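Long-range contacts in ERPC (Borrelia burgdorferi, PDB 4BXM), which is an outer surface lipoprotein of the Lyme disease spirochaete that acquires host complement regulators and probably binds factor H: residues S20-K25 and L41-E46; I50-N55 and A69-L74. All blocks are in the same frame, centred on the assembly; numbering follows the deposited sequence.

Interaction 1: residues S20-K25 and L41-E46; sequences SEFTVK and LVVRKE
Strands 21-29 and 35-45 form a beta hairpin, and Phe22 and Val43 face each other in one of its antiparallel hydrogen-bonded pairs. Phe22 N donates to Val43 O, and Val43 N returns a nearly straight bond to Phe22 O at 2.8 Å. Val24 and Leu41 form the next such pair, with Leu41 N at 2.6 Å from Val24 O. Beyond the other end, Lys45 N bonds to Ser20 O at 2.8 Å. On the buried face, CG of Phe22 sits between its backbone N and carbonyl carbon (chi1 68°). The ring lies beside Val43, whose CB is over one ring face near the rim, 3.5 Å from Phe22 CZ in a CH-pi contact. On the opposite face, Glu21 reaches across to Arg44. Both NE and NH2 of Arg44 grip OE2 of Glu21, each at 2.8 Å. They come from the same side, above the carboxylate plane, while OE2 lies in the guanidinium plane. Val42 CG1 packs 3.7 Å from Glu21 CD beside this salt bridge. The face of Phe22, Val24, Leu41 and Val43 is buried, and the other is mostly polar. This is an antiparallel beta hairpin of the OspE-family sheet, with helix 149-156 against Phe22 and Val24.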
loop_
_atom_site.group_PDB
_atom_site.type_symbol
_atom_site.label_atom_id
_atom_site.label_comp_id
_atom_site.label_asym_id
_atom_site.label_seq_id
_atom_site.Cartn_x
_atom_site.Cartn_y
_atom_site.Cartn_z
ATOM N N SER A 20 -14.207 -8.371 0.337
ATOM C CA SER A 20 -14.790 -7.512 1.307
ATOM C C SER A 20 -13.664 -6.784 1.977
ATOM O O SER A 20 -13.535 -5.554 1.824
ATOM C CB SER A 20 -15.577 -8.338 2.317
ATOM O OG SER A 20 -16.280 -7.447 3.113
ATOM N N GLU A 21 -12.864 -7.522 2.763
ATOM C CA GLU A 21 -11.713 -6.937 3.439
ATOM C C GLU A 21 -10.648 -7.998 3.721
ATOM O O GLU A 21 -11.012 -9.081 4.138
ATOM C CB GLU A 21 -12.137 -6.314 4.760
ATOM C CG GLU A 21 -11.055 -5.481 5.405
ATOM C CD GLU A 21 -11.426 -4.819 6.715
ATOM O OE1 GLU A 21 -11.509 -5.481 7.723
ATOM O OE2 GLU A 21 -11.526 -3.599 6.772
ATOM N N PHE A 22 -9.363 -7.710 3.502
ATOM C CA PHE A 22 -8.294 -8.710 3.745
ATOM C C PHE A 22 -7.041 -7.943 4.172
ATOM O O PHE A 22 -6.952 -6.698 4.026
ATOM C CB PHE A 22 -8.107 -9.612 2.527
ATOM C CG PHE A 22 -7.543 -8.898 1.315
ATOM C CD1 PHE A 22 -6.157 -8.620 1.236
ATOM C CD2 PHE A 22 -8.358 -8.445 0.320
ATOM C CE1 PHE A 22 -5.647 -7.913 0.130
ATOM C CE2 PHE A 22 -7.841 -7.775 -0.794
ATOM C CZ PHE A 22 -6.481 -7.493 -0.878
ATOM N N THR A 23 -6.088 -8.674 4.696
ATOM C CA THR A 23 -4.948 -8.103 5.351
ATOM C C THR A 23 -3.754 -8.792 4.750
ATOM O O THR A 23 -3.760 -10.036 4.557
ATOM C CB THR A 23 -5.060 -8.268 6.881
ATOM O OG1 THR A 23 -6.131 -7.447 7.346
ATOM C CG2 THR A 23 -3.828 -7.806 7.586
ATOM N N VAL A 24 -2.759 -7.989 4.367
ATOM C CA VAL A 24 -1.499 -8.539 3.869
ATOM C C VAL A 24 -0.382 -7.818 4.536
ATOM O O VAL A 24 -0.522 -6.659 4.914
ATOM C CB VAL A 24 -1.334 -8.494 2.301
ATOM C CG1 VAL A 24 -2.309 -9.426 1.614
ATOM C CG2 VAL A 24 -1.386 -7.054 1.712
ATOM N N LYS A 25 0.757 -8.519 4.687
ATOM C CA LYS A 25 1.962 -7.967 5.241
ATOM C C LYS A 25 2.584 -7.069 4.182
ATOM O O LYS A 25 2.555 -7.365 2.970
ATOM C CB LYS A 25 2.950 -9.049 5.628
ATOM C CG LYS A 25 2.411 -9.922 6.757
ATOM C CD LYS A 25 3.499 -10.182 7.769
ATOM C CE LYS A 25 3.020 -11.080 8.903
ATOM N NZ LYS A 25 3.277 -12.487 8.512
ATOM N N LEU A 41 -1.023 -4.252 5.725
ATOM C CA LEU A 41 -1.898 -3.471 4.886
ATOM C C LEU A 41 -3.270 -4.139 4.844
ATOM O O LEU A 41 -3.422 -5.259 4.380
ATOM C CB LEU A 41 -1.330 -3.261 3.461
ATOM C CG LEU A 41 -2.123 -2.298 2.558
ATOM C CD1 LEU A 41 -1.923 -0.878 2.980
ATOM C CD2 LEU A 41 -1.695 -2.415 1.102
ATOM N N VAL A 42 -4.267 -3.391 5.328
ATOM C CA VAL A 42 -5.685 -3.774 5.301
ATOM C C VAL A 42 -6.337 -3.174 4.027
ATOM O O VAL A 42 -6.283 -1.985 3.862
ATOM C CB VAL A 42 -6.386 -3.244 6.556
ATOM C CG1 VAL A 42 -7.862 -3.665 6.610
ATOM C CG2 VAL A 42 -5.693 -3.750 7.789
ATOM N N VAL A 43 -6.913 -4.018 3.150
ATOM C CA VAL A 43 -7.554 -3.643 1.947
ATOM C C VAL A 43 -9.073 -3.859 1.982
ATOM O O VAL A 43 -9.492 -5.007 2.188
ATOM C CB VAL A 43 -6.958 -4.465 0.814
ATOM C CG1 VAL A 43 -7.548 -3.958 -0.499
ATOM C CG2 VAL A 43 -5.435 -4.306 0.821
ATOM N N ARG A 44 -9.890 -2.787 1.856
ATOM C CA ARG A 44 -11.357 -2.881 2.049
ATOM C C ARG A 44 -12.076 -2.380 0.835
ATOM O O ARG A 44 -11.844 -1.205 0.403
ATOM C CB ARG A 44 -11.771 -1.992 3.228
ATOM C CG ARG A 44 -13.273 -1.867 3.371
ATOM C CD ARG A 44 -13.704 -1.063 4.582
ATOM N NE ARG A 44 -13.411 -1.758 5.814
ATOM C CZ ARG A 44 -14.059 -1.621 6.957
ATOM N NH1 ARG A 44 -15.098 -0.813 7.060
ATOM N NH2 ARG A 44 -13.757 -2.448 7.961
ATOM N N LYS A 45 -12.987 -3.199 0.319
ATOM C CA LYS A 45 -13.897 -2.766 -0.731
ATOM C C LYS A 45 -15.062 -1.916 -0.142
ATOM O O LYS A 45 -15.839 -2.411 0.691
ATOM C CB LYS A 45 -14.456 -3.941 -1.541
ATOM C CG LYS A 45 -15.403 -3.497 -2.670
ATOM C CD LYS A 45 -14.571 -2.984 -3.863
ATOM C CE LYS A 45 -15.460 -2.537 -5.057
ATOM N NZ LYS A 45 -16.110 -1.212 -4.779
ATOM N N GLU A 46 -15.195 -0.661 -0.604
ATOM C CA GLU A 46 -16.188 0.245 -0.052
ATOM C C GLU A 46 -17.265 0.424 -1.108
ATOM O O GLU A 46 -17.221 -0.137 -2.191
ATOM C CB GLU A 46 -15.530 1.606 0.334
ATOM C CG GLU A 46 -14.468 1.442 1.403
ATOM C CD GLU A 46 -13.932 2.747 1.992
ATOM O OE1 GLU A 46 -13.887 3.809 1.320
ATOM O OE2 GLU A 46 -13.554 2.658 3.161
#

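Interaction 2: residues I50-N55 and A69-L74; sequences IETGLN and ATFFSL
The hydroxyl of Thr52 lies over the centre of the Phe72 ring, with OG1 3.5 Å from Phe72 CG. OG1 also sits at the edge of the Phe71 ring, near its plane. It donates to Phe72 O at 3.0 Å. That oxygen takes a second bond from Thr52 N, which comes nearly along the C=O axis at 2.8 Å. Thr52 O is bonded by Phe71 N at 2.8 Å and more weakly by Phe72 N. Phe71 and Phe72 thus both face Thr52 in a classic beta bulge. At the bulge Phe71 CB points toward strand 50-56, and Phe71 CD1 meets Leu54 CD2 at 3.8 Å. Glu51 extends from a CG anti to the backbone N (chi1 176°), and its OE2 accepts a bond from Thr70 OG1 at 2.7 Å. Regular pairing continues at both ends, with Leu54 N bonded to Ala69 O and Leu74 N to Ile50 O. Farther out, Phe82 of helix 79-88 packs on Ile50, Phe72 and Leu74, while Tyr145 meets Phe71 edge-to-face. The buried Thr52 hydroxyl is thus satisfied by Phe72 O, a backbone carbonyl of the bulge, although it lies against two aromatic rings, one by its face and one by its edge.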
loop_
_atom_site.group_PDB
_atom_site.type_symbol
_atom_site.label_atom_id
_atom_site.label_comp_id
_atom_site.label_asym_id
_atom_site.label_seq_id
_atom_site.Cartn_x
_atom_site.Cartn_y
_atom_site.Cartn_z
ATOM N N ILE A 50 -12.087 1.480 -3.274
ATOM C CA ILE A 50 -11.251 0.768 -2.288
ATOM C C ILE A 50 -10.506 1.733 -1.355
ATOM O O ILE A 50 -10.050 2.777 -1.780
ATOM C CB ILE A 50 -10.228 -0.186 -3.000
ATOM C CG1 ILE A 50 -10.983 -1.347 -3.661
ATOM C CG2 ILE A 50 -9.263 -0.767 -2.004
ATOM C CD1 ILE A 50 -10.196 -2.147 -4.685
ATOM N N GLU A 51 -10.468 1.433 -0.058
ATOM C CA GLU A 51 -9.605 2.078 0.934
ATOM C C GLU A 51 -8.572 1.097 1.490
ATOM O O GLU A 51 -8.845 -0.107 1.728
ATOM C CB GLU A 51 -10.418 2.750 2.058
ATOM C CG GLU A 51 -9.550 3.360 3.200
ATOM C CD GLU A 51 -10.328 4.232 4.207
ATOM O OE1 GLU A 51 -11.567 4.380 4.033
ATOM O OE2 GLU A 51 -9.706 4.808 5.170
ATOM N N THR A 52 -7.326 1.561 1.653
ATOM C CA THR A 52 -6.347 0.758 2.361
ATOM C C THR A 52 -5.906 1.465 3.588
ATOM O O THR A 52 -5.786 2.704 3.642
ATOM C CB THR A 52 -5.111 0.402 1.510
ATOM O OG1 THR A 52 -4.365 1.588 1.146
ATOM C CG2 THR A 52 -5.557 -0.275 0.235
ATOM N N GLY A 53 -5.556 0.678 4.578
ATOM C CA GLY A 53 -5.083 1.211 5.825
ATOM C C GLY A 53 -3.840 0.448 6.269
ATOM O O GLY A 53 -3.626 -0.705 5.945
ATOM N N LEU A 54 -2.973 1.147 6.933
ATOM C CA LEU A 54 -1.756 0.582 7.397
ATOM C C LEU A 54 -1.743 0.534 8.906
ATOM O O LEU A 54 -2.054 1.512 9.543
ATOM C CB LEU A 54 -0.592 1.429 6.896
ATOM C CG LEU A 54 0.869 1.144 7.295
ATOM C CD1 LEU A 54 1.390 -0.100 6.604
ATOM C CD2 LEU A 54 1.772 2.331 6.842
ATOM N N ASN A 55 -1.386 -0.615 9.425
ATOM C CA ASN A 55 -1.225 -0.914 10.827
ATOM C C ASN A 55 0.230 -1.242 11.040
ATOM O O ASN A 55 0.749 -2.132 10.443
ATOM C CB ASN A 55 -2.071 -2.105 11.192
ATOM C CG ASN A 55 -3.525 -1.782 11.237
ATOM O OD1 ASN A 55 -3.901 -0.672 11.450
ATOM N ND2 ASN A 55 -4.328 -2.742 11.005
ATOM N N ALA A 69 -3.782 4.001 10.270
ATOM C CA ALA A 69 -4.297 5.107 9.463
ATOM C C ALA A 69 -4.506 4.663 8.033
ATOM O O ALA A 69 -3.886 3.701 7.581
ATOM C CB ALA A 69 -3.387 6.334 9.518
ATOM N N THR A 70 -5.442 5.323 7.351
ATOM C CA THR A 70 -5.536 5.274 5.909
ATOM C C THR A 70 -4.149 5.433 5.296
ATOM O O THR A 70 -3.392 6.298 5.702
ATOM C CB THR A 70 -6.435 6.394 5.369
ATOM O OG1 THR A 70 -7.639 6.321 6.093
ATOM C CG2 THR A 70 -6.848 6.100 3.901
ATOM N N PHE A 71 -3.856 4.550 4.361
ATOM C CA PHE A 71 -2.646 4.545 3.585
ATOM C C PHE A 71 -2.909 5.216 2.237
ATOM O O PHE A 71 -2.246 6.143 1.887
ATOM C CB PHE A 71 -2.204 3.097 3.381
ATOM C CG PHE A 71 -0.846 2.924 2.764
ATOM C CD1 PHE A 71 0.310 3.273 3.461
ATOM C CD2 PHE A 71 -0.707 2.248 1.584
ATOM C CE1 PHE A 71 1.591 3.072 2.919
ATOM C CE2 PHE A 71 0.563 1.989 1.024
ATOM C CZ PHE A 71 1.711 2.460 1.679
ATOM N N PHE A 72 -3.888 4.706 1.504
ATOM C CA PHE A 72 -4.432 5.384 0.324
ATOM C C PHE A 72 -5.812 4.908 0.018
ATOM O O PHE A 72 -6.232 3.820 0.499
ATOM C CB PHE A 72 -3.542 5.212 -0.932
ATOM C CG PHE A 72 -3.352 3.778 -1.448
ATOM C CD1 PHE A 72 -4.370 3.105 -2.114
ATOM C CD2 PHE A 72 -2.136 3.165 -1.370
ATOM C CE1 PHE A 72 -4.182 1.822 -2.544
ATOM C CE2 PHE A 72 -1.893 1.919 -1.874
ATOM C CZ PHE A 72 -2.908 1.246 -2.498
ATOM N N SER A 73 -6.476 5.637 -0.872
ATOM C CA SER A 73 -7.757 5.195 -1.329
ATOM C C SER A 73 -7.923 5.497 -2.795
ATOM O O SER A 73 -7.192 6.316 -3.375
ATOM C CB SER A 73 -8.863 5.840 -0.417
ATOM O OG SER A 73 -8.836 7.192 -0.709
ATOM N N LEU A 74 -8.904 4.875 -3.421
ATOM C CA LEU A 74 -9.149 5.089 -4.852
ATOM C C LEU A 74 -10.641 4.920 -5.094
ATOM O O LEU A 74 -11.332 4.179 -4.392
ATOM C CB LEU A 74 -8.366 4.054 -5.715
ATOM C CG LEU A 74 -8.565 2.556 -5.383
ATOM C CD1 LEU A 74 -9.129 1.760 -6.538
ATOM C CD2 LEU A 74 -7.193 1.991 -4.964
#

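In the fold
From the N terminus, strand 21-29 leads into strand 35-45, and interaction 1 closes that hairpin. A short turn then brings the chain back as strand 50-56. Interaction 2 closes the second hairpin where strand 67-74 returns. The two contacts follow in series and neither nest nor cross. Their centres are about 9 Å apart, and strands 35-45 and 50-56 are neighbours in one antiparallel sheet. Val42 N probably bonds to Gly53 O, which joins the hairpins edge to edge. Glu46 and Glu51 bring like charges close near the turn. Strand 142-148 borders interaction 1, and strand 96-97 borders interaction 2.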